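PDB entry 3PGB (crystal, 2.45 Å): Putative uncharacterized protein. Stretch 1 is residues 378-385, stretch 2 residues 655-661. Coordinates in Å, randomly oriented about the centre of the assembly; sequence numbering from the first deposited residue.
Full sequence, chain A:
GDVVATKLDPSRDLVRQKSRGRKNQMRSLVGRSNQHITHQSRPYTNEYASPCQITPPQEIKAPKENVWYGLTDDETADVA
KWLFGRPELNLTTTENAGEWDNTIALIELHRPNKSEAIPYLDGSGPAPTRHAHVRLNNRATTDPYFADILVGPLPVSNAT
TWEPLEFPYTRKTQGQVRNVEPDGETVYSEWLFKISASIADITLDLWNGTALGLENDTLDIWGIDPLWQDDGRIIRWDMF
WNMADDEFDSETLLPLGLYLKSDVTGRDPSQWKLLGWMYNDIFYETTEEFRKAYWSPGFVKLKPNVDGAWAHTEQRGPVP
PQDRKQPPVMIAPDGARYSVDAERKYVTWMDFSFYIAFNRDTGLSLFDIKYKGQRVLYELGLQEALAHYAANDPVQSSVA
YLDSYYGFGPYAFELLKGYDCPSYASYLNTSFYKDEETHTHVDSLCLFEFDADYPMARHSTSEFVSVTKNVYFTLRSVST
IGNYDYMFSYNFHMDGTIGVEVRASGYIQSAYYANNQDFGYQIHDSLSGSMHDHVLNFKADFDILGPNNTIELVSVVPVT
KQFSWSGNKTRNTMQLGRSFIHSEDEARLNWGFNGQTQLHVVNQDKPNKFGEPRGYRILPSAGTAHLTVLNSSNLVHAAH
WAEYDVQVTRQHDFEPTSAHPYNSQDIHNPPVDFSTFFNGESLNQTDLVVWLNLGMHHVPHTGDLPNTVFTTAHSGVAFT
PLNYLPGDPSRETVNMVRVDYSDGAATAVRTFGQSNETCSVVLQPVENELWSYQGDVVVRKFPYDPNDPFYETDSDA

Stretch 1, residues 378-385: YELGLQEA
Stretch 2 (655-661) EPTSAHP

Stretch 1 is largely extended and runs as a strand through Ala 385 and on later in the chain, while the chain turns a corner at Tyr 378 (phi/psi -69/-36). Most of its residues have ordinary extended angles, such as -153/135 at Glu 379 and -140/125 at Leu 380. Gln 383 breaks the pattern at -113/-41, and Glu 384 resumes it at -169/158. Stretch 2 forms neither helix nor strand. Thr 657 is extended (-127/148), Ser 658 bends the chain (-81/-11), and Ala 659 and His 660 extend it again (-138/178 and -143/142). The two segments come closest where Gln 383 CA lies 6.2 Å from Ser 658 CA and Glu 384 CA lies 6.4 Å from Ala 659 CA, so in this short register the numbering rises together. No backbone-to-backbone hydrogen bond joins them; side chains and water make the connection, burying 253 Å² in all.

Gln 383 is the centre of the contact. Its CA-to-CB bond points toward stretch 2, and its chi1, chi2 and chi3 all lie at -68°, folding the side chain so that OE1 accepts a hydrogen bond from Ser 658 N at 3.0 Å, with an N-H...O angle of 153°. The same OE1 packs 3.0 Å from Thr 657 CA. A glutamine amide suits this place because it can accept through OE1 while donating through NE2: Gln 383 NE2 gives a proton to water 1 at 3.2 Å. That water in turn donates to Glu 379 OE1 at 3.0 Å and to Pro 656 O at 2.8 Å. The all-t side chain of Glu 379 (chi1 -178°, chi2 -174°) carries its carboxylate out to the water, bridging a gap in which Glu 379 OE2 and Pro 656 O remain 4.5 Å apart.

Ser 658 and Ala 659 fit closely against the strand. Ser 658, with chi1 p (57°), brings OG to 3.2 Å from Gln 383 CB; its small hydroxymethyl fits there while its backbone N stays open to Gln 383, and the hydroxyl is hydrogen-bonded elsewhere in the structure. Ala 659 points its methyl toward stretch 1, where its CB meets Glu 384 CB at 3.8 Å, an apolar contact between small groups. Beyond its CB, Glu 384 (chi1 t, chi2 p at 64°) turns its carboxylate so that OE1 accepts from Ala 385 N at 3.0 Å. Water 2 lies 2.6 Å from both Glu 384 OE2 and His 660 O.

Within stretch 2, Thr 657 suits its place by having a hydroxyl within reach of a nearby carbonyl: with chi1 p (66°), it donates from OG1 to Ala 659 O at 2.7 Å, tying together the ends of the bend at Ser 658.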

# COMPACT_ATOMS: atom_id res chain seq x y z
N TYR A 378 -0.39 -15.87 19.05
CA TYR A 378 0.63 -16.53 19.86
C TYR A 378 2.02 -16.30 19.25
O TYR A 378 2.99 -16.15 19.98
CB TYR A 378 0.36 -18.05 19.98
CG TYR A 378 1.50 -18.81 20.63
CD1 TYR A 378 1.69 -18.79 22.01
CD2 TYR A 378 2.41 -19.52 19.86
CE1 TYR A 378 2.74 -19.48 22.60
CE2 TYR A 378 3.47 -20.21 20.44
CZ TYR A 378 3.63 -20.18 21.81
OH TYR A 378 4.68 -20.86 22.39
N GLU A 379 2.09 -16.28 17.93
CA GLU A 379 3.35 -16.20 17.21
C GLU A 379 3.17 -15.54 15.83
O GLU A 379 2.22 -15.86 15.11
CB GLU A 379 3.95 -17.60 17.04
CG GLU A 379 5.32 -17.62 16.34
CD GLU A 379 5.83 -19.03 16.04
OE1 GLU A 379 6.99 -19.14 15.61
OE2 GLU A 379 5.07 -20.01 16.21
N LEU A 380 4.08 -14.62 15.50
CA LEU A 380 4.14 -13.97 14.19
C LEU A 380 5.62 -13.85 13.81
O LEU A 380 6.40 -13.31 14.58
CB LEU A 380 3.49 -12.59 14.25
CG LEU A 380 3.36 -11.74 12.97
CD1 LEU A 380 2.62 -12.47 11.86
CD2 LEU A 380 2.65 -10.42 13.29
N GLY A 381 6.01 -14.35 12.65
CA GLY A 381 7.42 -14.29 12.28
C GLY A 381 7.77 -14.79 10.90
O GLY A 381 7.09 -15.64 10.34
N LEU A 382 8.84 -14.24 10.34
CA LEU A 382 9.38 -14.70 9.06
C LEU A 382 9.74 -16.19 9.15
O LEU A 382 10.26 -16.66 10.16
CB LEU A 382 10.62 -13.88 8.68
CG LEU A 382 11.33 -14.23 7.36
CD1 LEU A 382 10.36 -14.20 6.17
CD2 LEU A 382 12.51 -13.29 7.14
N GLN A 383 9.43 -16.92 8.09
CA GLN A 383 9.67 -18.35 8.04
C GLN A 383 10.73 -18.72 7.01
O GLN A 383 11.56 -19.59 7.27
CB GLN A 383 8.37 -19.07 7.74
CG GLN A 383 7.37 -18.97 8.87
CD GLN A 383 7.84 -19.73 10.07
OE1 GLN A 383 7.91 -20.95 10.04
NE2 GLN A 383 8.21 -19.01 11.12
N GLU A 384 10.68 -18.07 5.85
CA GLU A 384 11.69 -18.25 4.81
C GLU A 384 11.52 -17.18 3.73
O GLU A 384 10.43 -16.59 3.60
CB GLU A 384 11.57 -19.66 4.20
CG GLU A 384 12.57 -20.03 3.12
CD GLU A 384 13.99 -20.07 3.63
OE1 GLU A 384 14.60 -19.00 3.82
OE2 GLU A 384 14.50 -21.19 3.83
N ALA A 385 12.58 -16.91 2.98
CA ALA A 385 12.51 -16.00 1.83
C ALA A 385 12.98 -16.72 0.58
O ALA A 385 14.06 -17.32 0.58
CB ALA A 385 13.37 -14.76 2.07
N GLU A 655 4.95 -29.05 13.98
CA GLU A 655 5.04 -28.22 12.78
C GLU A 655 5.25 -26.76 13.17
O GLU A 655 4.39 -25.92 12.92
CB GLU A 655 3.77 -28.36 11.92
CG GLU A 655 3.56 -29.72 11.27
CD GLU A 655 2.16 -29.93 10.70
OE1 GLU A 655 1.29 -29.02 10.83
OE2 GLU A 655 1.92 -31.01 10.11
N PRO A 656 6.39 -26.45 13.81
CA PRO A 656 6.63 -25.07 14.25
C PRO A 656 6.96 -24.11 13.11
O PRO A 656 6.59 -22.93 13.17
CB PRO A 656 7.83 -25.22 15.19
CG PRO A 656 8.55 -26.43 14.69
CD PRO A 656 7.48 -27.36 14.22
N THR A 657 7.64 -24.63 12.09
CA THR A 657 8.14 -23.82 10.98
C THR A 657 7.68 -24.40 9.64
O THR A 657 7.56 -25.61 9.50
CB THR A 657 9.70 -23.79 10.97
OG1 THR A 657 10.21 -25.11 10.69
CG2 THR A 657 10.25 -23.33 12.30
N SER A 658 7.46 -23.54 8.65
CA SER A 658 7.11 -23.99 7.31
C SER A 658 8.34 -24.41 6.49
O SER A 658 8.19 -24.99 5.41
CB SER A 658 6.37 -22.89 6.55
OG SER A 658 7.14 -21.70 6.48
N ALA A 659 9.54 -24.11 7.00
CA ALA A 659 10.77 -24.45 6.29
C ALA A 659 11.87 -25.00 7.21
O ALA A 659 11.69 -25.11 8.42
CB ALA A 659 11.29 -23.24 5.54
N HIS A 660 12.99 -25.35 6.59
CA HIS A 660 14.21 -25.73 7.27
C HIS A 660 15.36 -25.18 6.44
O HIS A 660 15.29 -25.20 5.20
CB HIS A 660 14.31 -27.25 7.35
CG HIS A 660 15.44 -27.73 8.19
ND1 HIS A 660 16.75 -27.72 7.76
CD2 HIS A 660 15.46 -28.27 9.43
CE1 HIS A 660 17.53 -28.22 8.70
NE2 HIS A 660 16.77 -28.56 9.73
N PRO A 661 16.42 -24.68 7.10
CA PRO A 661 17.53 -24.05 6.38
C PRO A 661 18.19 -24.92 5.31
O PRO A 661 18.64 -24.39 4.30
CB PRO A 661 18.55 -23.75 7.49
CG PRO A 661 17.75 -23.64 8.70
CD PRO A 661 16.63 -24.61 8.56
O HOH W 1 8.48 -20.95 13.67
O HOH W 2 14.36 -23.75 3.29